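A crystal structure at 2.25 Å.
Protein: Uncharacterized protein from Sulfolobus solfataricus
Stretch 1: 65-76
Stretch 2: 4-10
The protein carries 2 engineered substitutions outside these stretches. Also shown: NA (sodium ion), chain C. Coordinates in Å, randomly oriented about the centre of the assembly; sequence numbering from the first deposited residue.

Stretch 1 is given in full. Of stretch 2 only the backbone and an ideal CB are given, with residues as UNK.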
# COMPACT_ATOMS: atom_id res chain seq x y z
N VAL A 65 -9.80 1.18 -0.52
CA VAL A 65 -8.79 1.55 -1.47
C VAL A 65 -8.22 2.88 -1.04
O VAL A 65 -8.96 3.83 -0.73
CB VAL A 65 -9.37 1.68 -2.89
CG1 VAL A 65 -8.22 2.01 -3.88
CG2 VAL A 65 -9.97 0.33 -3.38
N HIS A 66 -6.90 2.98 -1.00
CA HIS A 66 -6.26 4.23 -0.71
C HIS A 66 -5.59 4.75 -1.95
O HIS A 66 -4.90 4.01 -2.65
CB HIS A 66 -5.18 3.96 0.26
CG HIS A 66 -5.66 3.98 1.65
ND1 HIS A 66 -6.40 2.94 2.18
CD2 HIS A 66 -5.57 4.93 2.62
CE1 HIS A 66 -6.77 3.26 3.41
NE2 HIS A 66 -6.28 4.45 3.71
N ILE A 67 -5.85 6.00 -2.29
CA ILE A 67 -5.19 6.62 -3.42
C ILE A 67 -4.38 7.75 -2.83
O ILE A 67 -4.94 8.70 -2.24
CB ILE A 67 -6.16 7.19 -4.41
CG1 ILE A 67 -7.10 6.07 -4.96
CG2 ILE A 67 -5.38 8.02 -5.50
CD1 ILE A 67 -8.35 6.65 -5.67
N ILE A 68 -3.07 7.59 -2.92
CA ILE A 68 -2.13 8.37 -2.13
C ILE A 68 -1.14 9.07 -3.04
O ILE A 68 -0.41 8.40 -3.75
CB ILE A 68 -1.32 7.46 -1.21
CG1 ILE A 68 -2.26 6.74 -0.22
CG2 ILE A 68 -0.33 8.33 -0.37
CD1 ILE A 68 -1.62 5.61 0.48
N PRO A 69 -1.11 10.43 -3.04
CA PRO A 69 -0.10 11.18 -3.83
C PRO A 69 1.25 11.17 -3.13
O PRO A 69 1.27 11.21 -1.90
CB PRO A 69 -0.65 12.63 -3.83
CG PRO A 69 -1.46 12.71 -2.49
CD PRO A 69 -2.03 11.32 -2.28
N LEU A 70 2.36 11.03 -3.85
CA LEU A 70 3.64 11.31 -3.24
C LEU A 70 4.60 11.95 -4.18
O LEU A 70 4.35 11.94 -5.36
CB LEU A 70 4.24 10.09 -2.64
CG LEU A 70 4.44 8.87 -3.47
CD1 LEU A 70 4.95 7.90 -2.47
CD2 LEU A 70 3.13 8.45 -3.99
N GLY A 71 5.62 12.60 -3.67
CA GLY A 71 6.59 13.27 -4.53
C GLY A 71 7.49 12.17 -5.10
O GLY A 71 7.69 11.09 -4.52
N ILE A 72 8.05 12.45 -6.24
CA ILE A 72 8.97 11.54 -6.89
C ILE A 72 10.12 11.14 -5.95
O ILE A 72 10.50 9.96 -5.93
CB ILE A 72 9.45 12.19 -8.26
CG1 ILE A 72 10.45 11.28 -8.99
CG2 ILE A 72 10.09 13.53 -8.04
CD1 ILE A 72 9.82 9.78 -9.28
N ARG A 73 10.71 12.08 -5.20
CA ARG A 73 11.86 11.76 -4.36
C ARG A 73 11.45 10.86 -3.20
O ARG A 73 12.24 10.02 -2.82
CB ARG A 73 12.59 13.01 -3.87
CG ARG A 73 13.31 13.73 -4.99
CD ARG A 73 14.53 12.92 -5.58
NE ARG A 73 15.56 12.64 -4.57
CZ ARG A 73 16.04 11.43 -4.26
NH1 ARG A 73 16.94 11.34 -3.31
NH2 ARG A 73 15.65 10.33 -4.90
N ASP A 74 10.24 11.02 -2.64
CA ASP A 74 9.76 10.10 -1.60
C ASP A 74 9.60 8.70 -2.17
O ASP A 74 9.92 7.71 -1.51
CB ASP A 74 8.33 10.46 -1.12
CG ASP A 74 8.21 11.87 -0.57
OD1 ASP A 74 9.17 12.26 0.19
OD2 ASP A 74 7.13 12.57 -0.90
N TRP A 75 9.05 8.56 -3.37
CA TRP A 75 8.93 7.23 -3.96
C TRP A 75 10.33 6.59 -4.20
O TRP A 75 10.62 5.41 -3.89
CB TRP A 75 8.22 7.40 -5.28
CG TRP A 75 8.23 6.14 -6.07
CD1 TRP A 75 8.83 5.93 -7.29
CD2 TRP A 75 7.62 4.90 -5.70
NE1 TRP A 75 8.62 4.61 -7.70
CE2 TRP A 75 7.87 3.97 -6.74
CE3 TRP A 75 6.90 4.47 -4.55
CZ2 TRP A 75 7.45 2.64 -6.68
CZ3 TRP A 75 6.45 3.16 -4.50
CH2 TRP A 75 6.74 2.26 -5.54
N GLU A 76 11.21 7.40 -4.78
CA GLU A 76 12.60 6.96 -5.03
C GLU A 76 13.31 6.47 -3.77
O GLU A 76 14.05 5.55 -3.82
CB GLU A 76 13.39 8.10 -5.70
CG GLU A 76 12.94 8.16 -7.11
CD GLU A 76 13.68 9.19 -7.94
OE1 GLU A 76 14.32 10.12 -7.37
OE2 GLU A 76 13.63 9.05 -9.19
N UNK A 4 5.55 14.08 -9.67
CA UNK A 4 4.30 13.66 -8.97
C UNK A 4 3.85 12.16 -9.18
O UNK A 4 3.47 11.78 -10.29
CB UNK A 4 3.17 14.57 -9.44
N UNK A 5 3.87 11.33 -8.13
CA UNK A 5 3.42 9.96 -8.23
C UNK A 5 2.12 9.69 -7.49
O UNK A 5 1.63 10.50 -6.71
CB UNK A 5 4.51 9.03 -7.70
N UNK A 6 1.57 8.51 -7.69
CA UNK A 6 0.58 8.05 -6.76
C UNK A 6 0.63 6.62 -6.62
O UNK A 6 1.15 5.93 -7.47
CB UNK A 6 -0.83 8.48 -7.17
N UNK A 7 0.16 6.17 -5.46
CA UNK A 7 0.03 4.77 -5.11
C UNK A 7 -1.44 4.48 -4.96
O UNK A 7 -2.18 5.31 -4.38
CB UNK A 7 0.80 4.43 -3.83
N UNK A 8 -1.84 3.32 -5.45
CA UNK A 8 -3.15 2.82 -5.16
C UNK A 8 -2.90 1.52 -4.42
O UNK A 8 -2.26 0.61 -4.96
CB UNK A 8 -4.00 2.64 -6.42
N UNK A 9 -3.42 1.43 -3.22
CA UNK A 9 -3.33 0.26 -2.41
C UNK A 9 -4.75 -0.22 -2.14
O UNK A 9 -5.61 0.52 -1.65
CB UNK A 9 -2.56 0.54 -1.12
N UNK A 10 -5.02 -1.49 -2.36
CA UNK A 10 -6.41 -1.97 -2.15
C UNK A 10 -6.57 -3.25 -1.26
O UNK A 10 -5.63 -4.11 -1.08
CB UNK A 10 -7.03 -2.26 -3.52
NA NA C . -4.23 -4.16 1.36

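Residues 65-70 form a strand, and the backbone of 5-10 runs antiparallel beside it, so neighbouring positions alternate between two faces of the sheet: one carries Val-65, Ile-67 and Pro-69, the other His-66, Ile-68 and Leu-70.

At position 4 the CA-to-CB bond points away, and the ideal CB lies 5.0 Å from Leu-70 O, so the backbone demands little; a long flexible chain could still curl back toward Gly-71. The residue is Met-4, present as selenomethionine and poorly ordered. Its CE comes 3.4 Å from Gly-71 CA.

Position 5 is fixed by a pair of hydrogen bonds, its N to Leu-70 O (2.9 Å) and Leu-70 N to its O (3.0 Å). Its ideal CB is 4.7 Å from Trp-75 CB, beside the helix that starts after Gly-71. A long aliphatic chain would suit this site, and so would one ending in a positive charge that could use the indole. Lys-5 does both: CD packs 3.6 Å from Trp-75 CD1 and 4.0 Å from Ile-72 CD1, and NZ lies 4.5 Å from the centroid of the five-membered ring, an off-centre cation-pi contact.

Position 6 turns to the Pro-69 face, its ideal CB 4.9 Å from Ile-67 CG2. Leucine, isoleucine, valine or methionine would fit. Leu-6 brings CD2 to 4.0 Å from Ile-67 CG2, while its CA makes a CA-H...O contact with Ile-68 O at 3.2 Å.

Position 7 returns to the face of Ile-68 and Leu-70, and its N and O both hydrogen-bond to Ile-68. The ideal CB is 4.7 Å from Leu-70 CD2, with the Trp-75 ring farther out, which favours a branched or long apolar chain over a small one. Leu-7 has CG 4.0 Å from Leu-70 CD2, and its CD2 reaches Trp-75 CZ3 at 3.9 Å.

At position 8 the ideal CB turns to the face of Val-65 and Ile-67, 4.8 Å from Ile-67 CG1 and 5.0 Å from Val-65 CG1, a setting for valine or isoleucine. Val-8 meets Val-65, CG1 to CG1, at 3.7 Å.

Position 9 pairs with His-66 through two backbone hydrogen bonds. Its ideal CB is 5.4 Å from Ile-68 CD1, leaving several beta-formers possible; Val-9 makes a loose contact, its CB 4.4 Å from His-66 CB.

Position 10 has its ideal CB 3.9 Å from Val-65 CG2, but a larger side chain could extend beyond the valine. Tyr-10 keeps CB 3.7 Å from Val-65 CG2 and leads its ring away, while its backbone O binds sodium at 2.8 Å from NA.

Stretch 2 4-10: MKLLVVY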
# COMPACT_ATOMS: atom_id res chain seq x y z
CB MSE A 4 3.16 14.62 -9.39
CG MSE A 4 2.83 15.80 -8.41
SE MSE A 4 3.01 15.31 -6.44
CE MSE A 4 4.93 15.84 -6.04
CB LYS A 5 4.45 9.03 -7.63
CG LYS A 5 5.76 9.28 -8.15
CD LYS A 5 6.26 7.99 -8.63
CE LYS A 5 6.17 7.93 -10.12
NZ LYS A 5 5.92 6.52 -10.35
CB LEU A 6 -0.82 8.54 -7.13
CG LEU A 6 -1.41 8.29 -8.47
CD1 LEU A 6 -1.56 6.84 -8.61
CD2 LEU A 6 -2.74 8.97 -8.37
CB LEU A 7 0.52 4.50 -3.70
CG LEU A 7 1.97 4.70 -3.47
CD1 LEU A 7 2.14 4.50 -1.93
CD2 LEU A 7 2.59 3.58 -4.26
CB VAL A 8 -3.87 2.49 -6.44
CG1 VAL A 8 -5.25 1.95 -6.13
CG2 VAL A 8 -3.97 3.76 -7.22
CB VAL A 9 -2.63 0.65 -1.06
CG1 VAL A 9 -2.46 -0.54 -0.13
CG2 VAL A 9 -1.24 1.22 -1.37
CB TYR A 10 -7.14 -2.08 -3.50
CG TYR A 10 -6.42 -2.89 -4.54
CD1 TYR A 10 -5.49 -2.29 -5.39
CD2 TYR A 10 -6.66 -4.27 -4.70
CE1 TYR A 10 -4.78 -3.07 -6.35
CE2 TYR A 10 -5.97 -5.04 -5.67
CZ TYR A 10 -5.04 -4.40 -6.48
OH TYR A 10 -4.35 -5.11 -7.44
O HOH W 1 -1.70 -4.01 0.13
O HOH W 2 -4.62 -6.71 0.49
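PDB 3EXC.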